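Local coordinates for nitrite transporter NirC (Salmonella enterica subsp. enterica serovar Typhimurium, PDB 4FC4), which carries nitrite into and out of the cell across the cytoplasmic membrane as a five-subunit channel of the formate/nitrite transporter family, at residues Leu40-Ile45 with Phe205-Phe210; Gly66-Leu71 with Trp185-Phe190; Gly90-Thr95 with Met241-Trp246. All blocks are in the same frame, centred on the assembly; numbering follows the deposited sequence.

Interaction 1 (Leu40-Ile45 with Phe205-Phe210); sequences LGIILI and FALSWF
Leu207 holds its CG beside its own backbone N (chi1 -74°), and its second torsion is fully extended, which carries the methyl CD1 to the far end of the side chain and out towards helix 24-51. There it meets two consecutive isoleucines that offer different branches. In Ile42, chi1 of -81° sets CG1 beside the backbone N and leaves CG2 anti to it; this CG2 methyl comes within 4.1 Å of Leu207 CD1. Ile43 uses its other branch: its CG1 methylene lies 4.1 Å from the same Leu207 CD1, so one methyl group bridges both residues at equal range. The approaches differ, since the side chain of Leu207 runs obliquely to that of Ile42 but at about a right angle to that of Ile43. From the CA, Leu207 and Ile42 both point across the gap, whereas Ile43 starts off to the side and only its outer part draws nearer.

The backbones stay well apart; the closest CA atoms, those of Ile43 and Leu207, are 8.6 Å from each other, and only side-chain carbons meet across the interval. All three side chains are buried. Tyr123 of helix 98-125 packs on both Ile43 and Leu207, and Ile43 also touches Tyr195 of the second subunit, which places the contact close to a subunit interface. The contact joins helix 24-51 to helix 198-209, the second half of a membrane span that is broken after helix 177-192, as is usual in this family. Chemically it consists of dispersion between saturated carbon atoms at ordinary van der Waals range. Such packing gives the two helices a small apolar meeting point without the directional hold of a polar bond, consistent with a place inside the membrane-embedded part of the fold.

Interaction 2 (Gly66-Leu71 with Trp185-Phe190); sequences GIALTL and WCLLAF
Leu187 reaches from helix 177-192 to residues 66-69, and nearly all of the close packing falls on one of its methyl groups. Leu187 CD2 lies 3.7 Å from Leu69 CB and 3.9 Å from Gly66 CA, with the backbone N of Leu69 also close by; Ala68 CB is a more distant neighbour of the same Leu187 CD2, at 4.3 Å. The bare CA of Gly66 lets the chains come near, the CA atoms of Gly66 and Leu187 being 5.7 Å apart. The other side of the contact is looser, although it too is buried and meets protein rather than solvent. There Leu187 CD1 comes nearest to Leu69 CD2, at 4.0 Å. Leu69 places its CG anti to the backbone N (chi1 -166°), and its side chain runs at about a right angle to that of Leu187.

Within 66-71, Thr70 turns back on its own chain. Its OG1 donates to Gly66 O at 2.7 Å from above the carbonyl plane, while Thr70 N bonds to the same oxygen, so two donors grip this one carbonyl.

Helix 67-75 follows a break in a predicted membrane span, and Phe65 of that break also packs on Leu187. Helix 150-172 lies against both segments, its Ala167 touching Leu69 on one and Cys186 on the other. Neighbouring copies of the protein flank the pair, Trp185 of the second subunit resting on Ile67 and Thr64 of the third subunit on Trp185.

Interaction 3 (Gly90-Thr95 with Met241-Trp246); sequences GVKAGT and MGLGYW
Lys92, near the end of helix 80-93, lays the aliphatic part of its side chain over one face of the Trp246 indole. Its CB is 3.8 Å above the ring plane, over the centre, and its CD sits above the five-membered ring, a CH-pi contact 3.6 Å from the centroid and 13° off the normal. A bend at chi2 (-80°) keeps the chain low over the indole. On the way, Lys92 CG passes 4.1 Å from Leu243 CD1, the two side chains crossing at about a right angle. The Lys92 carbonyl O approaches the far rim of the six-membered ring, 3.5 Å from Trp246 CH2. Ala93 adds a looser touch, its CB 4.4 Å from Trp246 CZ3. At Gly94 the chain leaves the helix with positive phi (89°), with weak bonds from Gly94 N and Thr95 N back to Gly90 O, a Schellman motif. The contact joins the C-terminal turn of helix 80-93 to helix 219-248 at the surface. Helix 3-22 runs alongside and borders both partners, with Ala10 on Ala93 and Ile6 on Trp246, while Thr88, earlier in helix 80-93, packs on Leu243.

From the N terminus the chain lays down 40-45, 66-71 and 90-95 in turn before any contact closes. Segment 185-190 then completes interaction 2, and 205-210 completes interaction 1 around it, so the loop of interaction 2 lies within that of interaction 1. Interaction 3 closes last, at 241-246, and because it opens inside both earlier loops it crosses each of them. Interactions 1 and 2 touch directly, Gly41 and Leu44 packing on Ile67 and Gly41 also on Ala68. Interaction 3 stands apart, about 9 Å from interaction 2 between nearest atoms. Together they tie the early helices to the two halves of a broken span and to the last helix.

Interaction 1 (Leu40-Ile45 with Phe205-Phe210)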
ATOM      1  N   LEU B  40     -14.579 -10.189 -14.312  1.00 36.78           N
ATOM      2  CA  LEU B  40     -15.012  -9.293 -13.284  1.00 38.26           C
ATOM      3  C   LEU B  40     -13.945  -8.187 -13.188  1.00 39.03           C
ATOM      4  O   LEU B  40     -14.276  -7.019 -12.939  1.00 43.45           O
ATOM      5  CB  LEU B  40     -15.203 -10.042 -11.933  1.00 42.42           C
ATOM      6  CG  LEU B  40     -16.418 -11.031 -11.785  1.00 40.74           C
ATOM      7  CD1 LEU B  40     -16.227 -11.942 -10.599  1.00 35.00           C
ATOM      8  CD2 LEU B  40     -17.753 -10.267 -11.611  1.00 35.45           C
ATOM      9  N   GLY B  41     -12.677  -8.531 -13.420  1.00 36.09           N
ATOM     10  CA  GLY B  41     -11.637  -7.524 -13.616  1.00 37.07           C
ATOM     11  C   GLY B  41     -11.845  -6.560 -14.794  1.00 37.73           C
ATOM     12  O   GLY B  41     -11.645  -5.338 -14.670  1.00 39.23           O
ATOM     13  N   ILE B  42     -12.238  -7.095 -15.952  1.00 38.08           N
ATOM     14  CA  ILE B  42     -12.415  -6.278 -17.126  1.00 36.80           C
ATOM     15  C   ILE B  42     -13.612  -5.313 -16.925  1.00 37.99           C
ATOM     16  O   ILE B  42     -13.568  -4.155 -17.345  1.00 40.26           O
ATOM     17  CB  ILE B  42     -12.742  -7.130 -18.381  1.00 37.53           C
ATOM     18  CG1 ILE B  42     -11.478  -7.740 -18.988  1.00 38.30           C
ATOM     19  CG2 ILE B  42     -13.435  -6.213 -19.411  1.00 37.40           C
ATOM     20  CD1 ILE B  42     -10.508  -6.741 -19.666  1.00 37.10           C
ATOM     21  N   ILE B  43     -14.694  -5.790 -16.309  1.00 37.93           N
ATOM     22  CA  ILE B  43     -15.840  -4.931 -16.088  1.00 37.39           C
ATOM     23  C   ILE B  43     -15.363  -3.774 -15.201  1.00 39.15           C
ATOM     24  O   ILE B  43     -15.673  -2.606 -15.500  1.00 38.23           O
ATOM     25  CB  ILE B  43     -17.047  -5.672 -15.459  1.00 38.86           C
ATOM     26  CG1 ILE B  43     -17.570  -6.760 -16.428  1.00 37.06           C
ATOM     27  CG2 ILE B  43     -18.142  -4.646 -15.138  1.00 38.00           C
ATOM     28  CD1 ILE B  43     -18.495  -7.797 -15.835  1.00 36.52           C
ATOM     29  N   LEU B  44     -14.543  -4.083 -14.182  1.00 36.65           N
ATOM     30  CA  LEU B  44     -14.113  -3.060 -13.221  1.00 37.08           C
ATOM     31  C   LEU B  44     -13.375  -1.947 -13.970  1.00 38.19           C
ATOM     32  O   LEU B  44     -13.685  -0.757 -13.845  1.00 38.81           O
ATOM     33  CB  LEU B  44     -13.221  -3.645 -12.116  1.00 32.24           C
ATOM     34  CG  LEU B  44     -12.461  -2.593 -11.267  1.00 35.04           C
ATOM     35  CD1 LEU B  44     -13.404  -1.520 -10.690  1.00 30.70           C
ATOM     36  CD2 LEU B  44     -11.737  -3.303 -10.119  1.00 35.16           C
ATOM     37  N   ILE B  45     -12.419  -2.332 -14.800  1.00 40.27           N
ATOM     38  CA  ILE B  45     -11.500  -1.298 -15.301  1.00 38.98           C
ATOM     39  C   ILE B  45     -12.139  -0.555 -16.464  1.00 40.28           C
ATOM     40  O   ILE B  45     -11.893   0.601 -16.646  1.00 41.45           O
ATOM     41  CB  ILE B  45     -10.123  -1.861 -15.690  1.00 37.40           C
ATOM     42  CG1 ILE B  45     -10.271  -2.863 -16.857  1.00 35.33           C
ATOM     43  CG2 ILE B  45      -9.422  -2.484 -14.478  1.00 34.68           C
ATOM     44  CD1 ILE B  45      -8.952  -3.127 -17.576  1.00 35.02           C
ATOM     45  N   PHE B 205     -14.935  -8.729 -25.631  1.00 44.84           N
ATOM     46  CA  PHE B 205     -15.628  -8.974 -26.867  1.00 47.57           C
ATOM     47  C   PHE B 205     -17.075  -9.319 -26.652  1.00 50.63           C
ATOM     48  O   PHE B 205     -17.920  -8.940 -27.470  1.00 52.58           O
ATOM     49  CB  PHE B 205     -14.914  -9.998 -27.738  1.00 49.27           C
ATOM     50  CG  PHE B 205     -13.588  -9.507 -28.293  1.00 49.37           C
ATOM     51  CD1 PHE B 205     -13.438  -8.217 -28.730  1.00 52.38           C
ATOM     52  CD2 PHE B 205     -12.480 -10.343 -28.355  1.00 50.91           C
ATOM     53  CE1 PHE B 205     -12.217  -7.767 -29.224  1.00 55.08           C
ATOM     54  CE2 PHE B 205     -11.259  -9.902 -28.857  1.00 49.88           C
ATOM     55  CZ  PHE B 205     -11.127  -8.608 -29.288  1.00 50.00           C
ATOM     56  N   ALA B 206     -17.384  -9.972 -25.520  1.00 51.12           N
ATOM     57  CA  ALA B 206     -18.741 -10.470 -25.293  1.00 48.98           C
ATOM     58  C   ALA B 206     -19.606  -9.270 -24.837  1.00 48.47           C
ATOM     59  O   ALA B 206     -20.752  -9.057 -25.319  1.00 49.71           O
ATOM     60  CB  ALA B 206     -18.738 -11.650 -24.313  1.00 43.29           C
ATOM     61  N   LEU B 207     -19.027  -8.459 -23.966  1.00 43.81           N
ATOM     62  CA  LEU B 207     -19.640  -7.218 -23.512  1.00 44.60           C
ATOM     63  C   LEU B 207     -19.998  -6.271 -24.667  1.00 48.12           C
ATOM     64  O   LEU B 207     -21.110  -5.755 -24.735  1.00 51.71           O
ATOM     65  CB  LEU B 207     -18.659  -6.498 -22.585  1.00 44.29           C
ATOM     66  CG  LEU B 207     -18.462  -7.068 -21.187  1.00 41.03           C
ATOM     67  CD1 LEU B 207     -17.396  -6.237 -20.505  1.00 44.75           C
ATOM     68  CD2 LEU B 207     -19.781  -7.101 -20.390  1.00 42.46           C
ATOM     69  N   SER B 208     -19.063  -6.018 -25.577  1.00 49.36           N
ATOM     70  CA  SER B 208     -19.416  -5.217 -26.716  1.00 51.22           C
ATOM     71  C   SER B 208     -20.478  -5.928 -27.574  1.00 54.54           C
ATOM     72  O   SER B 208     -21.435  -5.287 -28.076  1.00 60.22           O
ATOM     73  CB  SER B 208     -18.194  -4.816 -27.539  1.00 49.75           C
ATOM     74  OG  SER B 208     -18.640  -3.982 -28.593  1.00 51.53           O
ATOM     75  N   TRP B 209     -20.346  -7.246 -27.721  1.00 54.67           N
ATOM     76  CA  TRP B 209     -21.301  -8.013 -28.547  1.00 55.46           C
ATOM     77  C   TRP B 209     -22.712  -7.898 -28.037  1.00 57.95           C
ATOM     78  O   TRP B 209     -23.654  -7.728 -28.833  1.00 58.79           O
ATOM     79  CB  TRP B 209     -20.895  -9.485 -28.673  1.00 54.11           C
ATOM     80  CG  TRP B 209     -21.730 -10.229 -29.687  1.00 55.97           C
ATOM     81  CD1 TRP B 209     -22.662 -11.236 -29.445  1.00 56.10           C
ATOM     82  CD2 TRP B 209     -21.756 -10.031 -31.154  1.00 58.75           C
ATOM     83  NE1 TRP B 209     -23.246 -11.670 -30.618  1.00 59.66           N
ATOM     84  CE2 TRP B 209     -22.754 -10.998 -31.683  1.00 61.64           C
ATOM     85  CE3 TRP B 209     -21.079  -9.193 -32.052  1.00 59.85           C
ATOM     86  CZ2 TRP B 209     -23.040 -11.100 -33.048  1.00 60.98           C
ATOM     87  CZ3 TRP B 209     -21.375  -9.312 -33.428  1.00 61.43           C
ATOM     88  CH2 TRP B 209     -22.335 -10.246 -33.907  1.00 60.89           C
ATOM     89  N   PHE B 210     -22.878  -7.979 -26.704  1.00 55.47           N
ATOM     90  CA  PHE B 210     -24.217  -7.922 -26.114  1.00 53.86           C
ATOM     91  C   PHE B 210     -24.711  -6.478 -25.997  1.00 55.33           C
ATOM     92  O   PHE B 210     -25.795  -6.237 -25.525  1.00 56.54           O
ATOM     93  CB  PHE B 210     -24.280  -8.597 -24.727  1.00 52.63           C
ATOM     94  CG  PHE B 210     -23.865 -10.057 -24.711  1.00 53.43           C
ATOM     95  CD1 PHE B 210     -24.277 -10.946 -25.726  1.00 53.88           C
ATOM     96  CD2 PHE B 210     -23.078 -10.551 -23.648  1.00 49.24           C
ATOM     97  CE1 PHE B 210     -23.866 -12.274 -25.707  1.00 57.43           C
ATOM     98  CE2 PHE B 210     -22.686 -11.878 -23.608  1.00 50.13           C
ATOM     99  CZ  PHE B 210     -23.081 -12.752 -24.636  1.00 55.08           C
TER

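Interaction 2 (Gly66-Leu71 with Trp185-Phe190)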
ATOM      1  N   GLY B  66      -5.462  -5.465 -11.317  1.00 40.46           N
ATOM      2  CA  GLY B  66      -4.875  -6.506 -10.437  1.00 39.24           C
ATOM      3  C   GLY B  66      -5.812  -7.621  -9.916  1.00 43.47           C
ATOM      4  O   GLY B  66      -5.412  -8.781  -9.766  1.00 45.10           O
ATOM      5  N   ILE B  67      -7.047  -7.261  -9.582  1.00 45.41           N
ATOM      6  CA  ILE B  67      -8.005  -8.228  -9.063  1.00 42.97           C
ATOM      7  C   ILE B  67      -8.110  -9.443 -10.000  1.00 40.00           C
ATOM      8  O   ILE B  67      -8.288 -10.578  -9.535  1.00 41.42           O
ATOM      9  CB  ILE B  67      -9.374  -7.555  -8.783  1.00 40.42           C
ATOM     10  CG1 ILE B  67     -10.413  -8.595  -8.338  1.00 40.02           C
ATOM     11  CG2 ILE B  67      -9.811  -6.796 -10.016  1.00 41.62           C
ATOM     12  CD1 ILE B  67     -11.603  -8.028  -7.637  1.00 37.35           C
ATOM     13  N   ALA B  68      -7.948  -9.225 -11.303  1.00 37.52           N
ATOM     14  CA  ALA B  68      -8.242 -10.298 -12.281  1.00 36.20           C
ATOM     15  C   ALA B  68      -7.385 -11.536 -12.009  1.00 36.54           C
ATOM     16  O   ALA B  68      -7.901 -12.625 -11.854  1.00 40.20           O
ATOM     17  CB  ALA B  68      -8.040  -9.827 -13.752  1.00 37.61           C
ATOM     18  N   LEU B  69      -6.068 -11.362 -11.944  1.00 37.89           N
ATOM     19  CA  LEU B  69      -5.184 -12.505 -11.731  1.00 36.61           C
ATOM     20  C   LEU B  69      -5.099 -12.880 -10.271  1.00 35.15           C
ATOM     21  O   LEU B  69      -4.829 -14.055  -9.955  1.00 37.57           O
ATOM     22  CB  LEU B  69      -3.823 -12.259 -12.329  1.00 38.19           C
ATOM     23  CG  LEU B  69      -2.953 -13.499 -12.450  1.00 45.55           C
ATOM     24  CD1 LEU B  69      -3.488 -14.550 -13.447  1.00 37.36           C
ATOM     25  CD2 LEU B  69      -1.560 -12.981 -12.828  1.00 44.24           C
ATOM     26  N   THR B  70      -5.349 -11.909  -9.394  1.00 30.39           N
ATOM     27  CA  THR B  70      -5.466 -12.201  -7.977  1.00 32.93           C
ATOM     28  C   THR B  70      -6.554 -13.238  -7.692  1.00 37.99           C
ATOM     29  O   THR B  70      -6.279 -14.210  -6.983  1.00 45.58           O
ATOM     30  CB  THR B  70      -5.747 -10.951  -7.159  1.00 29.63           C
ATOM     31  OG1 THR B  70      -4.717  -9.972  -7.412  1.00 28.49           O
ATOM     32  CG2 THR B  70      -5.836 -11.309  -5.700  1.00 32.15           C
ATOM     33  N   LEU B  71      -7.752 -13.049  -8.258  1.00 39.47           N
ATOM     34  CA  LEU B  71      -8.821 -14.048  -8.214  1.00 37.58           C
ATOM     35  C   LEU B  71      -8.351 -15.368  -8.771  1.00 38.40           C
ATOM     36  O   LEU B  71      -8.442 -16.369  -8.121  1.00 38.69           O
ATOM     37  CB  LEU B  71     -10.096 -13.567  -8.962  1.00 36.38           C
ATOM     38  CG  LEU B  71     -10.848 -12.338  -8.378  1.00 37.13           C
ATOM     39  CD1 LEU B  71     -12.053 -11.955  -9.231  1.00 30.59           C
ATOM     40  CD2 LEU B  71     -11.236 -12.529  -6.902  1.00 30.30           C
ATOM     41  N   TRP B 185       1.773  -5.547 -10.090  1.00 36.30           N
ATOM     42  CA  TRP B 185       2.778  -4.876 -10.892  1.00 35.21           C
ATOM     43  C   TRP B 185       2.637  -5.298 -12.300  1.00 38.87           C
ATOM     44  O   TRP B 185       2.700  -4.459 -13.213  1.00 40.16           O
ATOM     45  CB  TRP B 185       4.194  -5.202 -10.458  1.00 34.91           C
ATOM     46  CG  TRP B 185       4.769  -4.309  -9.425  1.00 34.03           C
ATOM     47  CD1 TRP B 185       5.180  -4.652  -8.127  1.00 37.10           C
ATOM     48  CD2 TRP B 185       5.043  -2.886  -9.550  1.00 33.96           C
ATOM     49  NE1 TRP B 185       5.686  -3.581  -7.458  1.00 30.38           N
ATOM     50  CE2 TRP B 185       5.635  -2.469  -8.254  1.00 34.14           C
ATOM     51  CE3 TRP B 185       4.841  -1.927 -10.556  1.00 34.69           C
ATOM     52  CZ2 TRP B 185       5.978  -1.121  -7.993  1.00 37.04           C
ATOM     53  CZ3 TRP B 185       5.218  -0.591 -10.303  1.00 38.14           C
ATOM     54  CH2 TRP B 185       5.775  -0.192  -9.045  1.00 38.63           C
ATOM     55  N   CYS B 186       2.433  -6.592 -12.515  1.00 35.66           N
ATOM     56  CA  CYS B 186       2.491  -7.103 -13.897  1.00 36.81           C
ATOM     57  C   CYS B 186       1.270  -6.727 -14.691  1.00 37.44           C
ATOM     58  O   CYS B 186       1.358  -6.481 -15.884  1.00 38.30           O
ATOM     59  CB  CYS B 186       2.630  -8.623 -13.906  1.00 33.77           C
ATOM     60  SG  CYS B 186       4.257  -9.092 -13.374  1.00 34.78           S
ATOM     61  N   LEU B 187       0.117  -6.740 -14.022  1.00 36.70           N
ATOM     62  CA  LEU B 187      -1.112  -6.295 -14.664  1.00 35.17           C
ATOM     63  C   LEU B 187      -1.139  -4.752 -14.881  1.00 34.76           C
ATOM     64  O   LEU B 187      -1.566  -4.327 -15.935  1.00 38.38           O
ATOM     65  CB  LEU B 187      -2.328  -6.840 -13.899  1.00 32.36           C
ATOM     66  CG  LEU B 187      -2.682  -8.281 -14.294  1.00 31.46           C
ATOM     67  CD1 LEU B 187      -1.473  -9.234 -14.208  1.00 28.79           C
ATOM     68  CD2 LEU B 187      -3.858  -8.748 -13.427  1.00 30.97           C
ATOM     69  N   LEU B 188      -0.662  -3.918 -13.933  1.00 37.23           N
ATOM     70  CA  LEU B 188      -0.344  -2.495 -14.293  1.00 36.86           C
ATOM     71  C   LEU B 188       0.392  -2.404 -15.649  1.00 37.72           C
ATOM     72  O   LEU B 188       0.012  -1.653 -16.566  1.00 38.88           O
ATOM     73  CB  LEU B 188       0.484  -1.826 -13.204  1.00 35.78           C
ATOM     74  CG  LEU B 188       0.986  -0.391 -13.423  1.00 36.73           C
ATOM     75  CD1 LEU B 188      -0.146   0.583 -13.765  1.00 37.24           C
ATOM     76  CD2 LEU B 188       1.660   0.094 -12.164  1.00 33.60           C
ATOM     77  N   ALA B 189       1.439  -3.217 -15.771  1.00 34.83           N
ATOM     78  CA  ALA B 189       2.375  -3.096 -16.853  1.00 34.65           C
ATOM     79  C   ALA B 189       1.717  -3.579 -18.175  1.00 37.20           C
ATOM     80  O   ALA B 189       1.855  -2.889 -19.183  1.00 34.83           O
ATOM     81  CB  ALA B 189       3.662  -3.899 -16.572  1.00 33.51           C
ATOM     82  N   PHE B 190       1.040  -4.719 -18.196  1.00 33.08           N
ATOM     83  CA  PHE B 190       0.533  -5.168 -19.492  1.00 38.14           C
ATOM     84  C   PHE B 190      -0.624  -4.315 -19.991  1.00 40.26           C
ATOM     85  O   PHE B 190      -0.668  -3.958 -21.170  1.00 47.45           O
ATOM     86  CB  PHE B 190       0.304  -6.680 -19.547  1.00 37.63           C
ATOM     87  CG  PHE B 190      -1.143  -7.100 -19.528  1.00 44.50           C
ATOM     88  CD1 PHE B 190      -2.009  -6.831 -20.626  1.00 41.43           C
ATOM     89  CD2 PHE B 190      -1.649  -7.835 -18.444  1.00 40.98           C
ATOM     90  CE1 PHE B 190      -3.348  -7.212 -20.575  1.00 41.37           C
ATOM     91  CE2 PHE B 190      -2.966  -8.236 -18.436  1.00 38.56           C
ATOM     92  CZ  PHE B 190      -3.820  -7.917 -19.481  1.00 37.81           C
TER

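Interaction 3 (Gly90-Thr95 with Met241-Trp246)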
ATOM      1  N   GLY B  90       6.043 -28.890 -17.623  1.00 55.75           N
ATOM      2  CA  GLY B  90       5.628 -30.301 -17.416  1.00 56.57           C
ATOM      3  C   GLY B  90       6.168 -31.258 -18.476  1.00 58.46           C
ATOM      4  O   GLY B  90       6.723 -32.330 -18.138  1.00 57.70           O
ATOM      5  N   VAL B  91       6.056 -30.869 -19.751  1.00 56.08           N
ATOM      6  CA  VAL B  91       6.626 -31.706 -20.842  1.00 58.17           C
ATOM      7  C   VAL B  91       8.141 -31.805 -20.660  1.00 58.27           C
ATOM      8  O   VAL B  91       8.707 -32.895 -20.708  1.00 59.17           O
ATOM      9  CB  VAL B  91       6.240 -31.177 -22.261  1.00 57.94           C
ATOM     10  CG1 VAL B  91       6.963 -31.940 -23.358  1.00 57.79           C
ATOM     11  CG2 VAL B  91       4.717 -31.234 -22.469  1.00 57.05           C
ATOM     12  N   LYS B  92       8.785 -30.668 -20.404  1.00 56.89           N
ATOM     13  CA  LYS B  92      10.241 -30.620 -20.231  1.00 58.87           C
ATOM     14  C   LYS B  92      10.728 -31.464 -19.019  1.00 62.90           C
ATOM     15  O   LYS B  92      11.714 -32.194 -19.109  1.00 64.33           O
ATOM     16  CB  LYS B  92      10.719 -29.146 -20.177  1.00 57.34           C
ATOM     17  CG  LYS B  92      10.991 -28.517 -21.557  1.00 56.67           C
ATOM     18  CD  LYS B  92      12.373 -28.954 -22.059  1.00 59.12           C
ATOM     19  CE  LYS B  92      12.483 -29.014 -23.573  1.00 60.99           C
ATOM     20  NZ  LYS B  92      13.131 -30.280 -23.953  1.00 64.29           N
ATOM     21  N   ALA B  93      10.008 -31.419 -17.897  1.00 63.23           N
ATOM     22  CA  ALA B  93      10.374 -32.210 -16.715  1.00 62.80           C
ATOM     23  C   ALA B  93      10.037 -33.691 -16.843  1.00 65.90           C
ATOM     24  O   ALA B  93      10.534 -34.510 -16.076  1.00 70.04           O
ATOM     25  CB  ALA B  93       9.684 -31.651 -15.497  1.00 65.00           C
ATOM     26  N   GLY B  94       9.192 -34.039 -17.804  1.00 63.83           N
ATOM     27  CA  GLY B  94       8.771 -35.432 -18.001  1.00 62.51           C
ATOM     28  C   GLY B  94       7.533 -35.802 -17.198  1.00 62.08           C
ATOM     29  O   GLY B  94       7.158 -36.939 -17.188  1.00 62.34           O
ATOM     30  N   THR B  95       6.875 -34.847 -16.527  1.00 60.41           N
ATOM     31  CA  THR B  95       5.663 -35.193 -15.745  1.00 59.42           C
ATOM     32  C   THR B  95       4.372 -35.397 -16.576  1.00 58.83           C
ATOM     33  O   THR B  95       3.422 -36.052 -16.129  1.00 59.80           O
ATOM     34  CB  THR B  95       5.393 -34.202 -14.608  1.00 54.98           C
ATOM     35  OG1 THR B  95       5.050 -32.946 -15.177  1.00 54.20           O
ATOM     36  CG2 THR B  95       6.596 -34.071 -13.654  1.00 52.71           C
ATOM     37  N   MET B 241       9.087 -17.969 -21.146  1.00 44.81           N
ATOM     38  CA  MET B 241       9.024 -18.350 -19.745  1.00 44.93           C
ATOM     39  C   MET B 241       9.346 -19.822 -19.560  1.00 47.64           C
ATOM     40  O   MET B 241      10.337 -20.156 -18.906  1.00 52.81           O
ATOM     41  CB  MET B 241       7.711 -17.919 -19.056  1.00 43.69           C
ATOM     42  CG  MET B 241       7.563 -16.409 -18.884  1.00 40.00           C
ATOM     43  SD  MET B 241       8.682 -15.686 -17.682  1.00 46.30           S
ATOM     44  CE  MET B 241       8.012 -16.394 -16.164  1.00 38.79           C
ATOM     45  N   GLY B 242       8.559 -20.700 -20.157  1.00 49.22           N
ATOM     46  CA  GLY B 242       8.809 -22.141 -20.029  1.00 50.22           C
ATOM     47  C   GLY B 242      10.211 -22.527 -20.451  1.00 53.24           C
ATOM     48  O   GLY B 242      11.032 -23.054 -19.650  1.00 56.45           O
ATOM     49  N   LEU B 243      10.511 -22.267 -21.714  1.00 52.30           N
ATOM     50  CA  LEU B 243      11.780 -22.707 -22.243  1.00 52.34           C
ATOM     51  C   LEU B 243      12.882 -21.798 -21.736  1.00 51.32           C
ATOM     52  O   LEU B 243      13.955 -22.270 -21.423  1.00 52.61           O
ATOM     53  CB  LEU B 243      11.736 -22.763 -23.760  1.00 53.59           C
ATOM     54  CG  LEU B 243      11.706 -24.131 -24.417  1.00 57.44           C
ATOM     55  CD1 LEU B 243      10.760 -25.085 -23.713  1.00 56.84           C
ATOM     56  CD2 LEU B 243      11.396 -24.011 -25.911  1.00 54.99           C
ATOM     57  N   GLY B 244      12.594 -20.501 -21.614  1.00 51.69           N
ATOM     58  CA  GLY B 244      13.536 -19.555 -20.979  1.00 51.58           C
ATOM     59  C   GLY B 244      14.102 -20.039 -19.652  1.00 50.22           C
ATOM     60  O   GLY B 244      15.315 -20.188 -19.490  1.00 52.76           O
ATOM     61  N   TYR B 245      13.218 -20.324 -18.707  1.00 47.60           N
ATOM     62  CA  TYR B 245      13.689 -20.714 -17.370  1.00 49.01           C
ATOM     63  C   TYR B 245      14.264 -22.124 -17.305  1.00 51.10           C
ATOM     64  O   TYR B 245      15.223 -22.383 -16.562  1.00 52.36           O
ATOM     65  CB  TYR B 245      12.659 -20.440 -16.292  1.00 46.83           C
ATOM     66  CG  TYR B 245      12.710 -18.981 -15.827  1.00 44.04           C
ATOM     67  CD1 TYR B 245      13.773 -18.538 -15.048  1.00 44.34           C
ATOM     68  CD2 TYR B 245      11.682 -18.075 -16.123  1.00 43.04           C
ATOM     69  CE1 TYR B 245      13.857 -17.233 -14.578  1.00 44.60           C
ATOM     70  CE2 TYR B 245      11.741 -16.741 -15.633  1.00 43.59           C
ATOM     71  CZ  TYR B 245      12.856 -16.338 -14.883  1.00 44.18           C
ATOM     72  OH  TYR B 245      13.021 -15.081 -14.406  1.00 44.95           O
ATOM     73  N   TRP B 246      13.726 -23.007 -18.139  1.00 52.01           N
ATOM     74  CA  TRP B 246      14.328 -24.320 -18.343  1.00 54.37           C
ATOM     75  C   TRP B 246      15.793 -24.232 -18.719  1.00 55.82           C
ATOM     76  O   TRP B 246      16.615 -24.838 -18.070  1.00 54.25           O
ATOM     77  CB  TRP B 246      13.551 -25.160 -19.348  1.00 54.60           C
ATOM     78  CG  TRP B 246      14.117 -26.555 -19.433  1.00 58.16           C
ATOM     79  CD1 TRP B 246      15.014 -27.060 -20.386  1.00 58.04           C
ATOM     80  CD2 TRP B 246      13.876 -27.673 -18.497  1.00 58.88           C
ATOM     81  NE1 TRP B 246      15.313 -28.361 -20.116  1.00 60.67           N
ATOM     82  CE2 TRP B 246      14.671 -28.792 -18.990  1.00 61.09           C
ATOM     83  CE3 TRP B 246      13.106 -27.844 -17.345  1.00 59.52           C
ATOM     84  CZ2 TRP B 246      14.671 -30.037 -18.352  1.00 62.87           C
ATOM     85  CZ3 TRP B 246      13.125 -29.100 -16.695  1.00 60.65           C
ATOM     86  CH2 TRP B 246      13.886 -30.178 -17.201  1.00 60.97           C
TER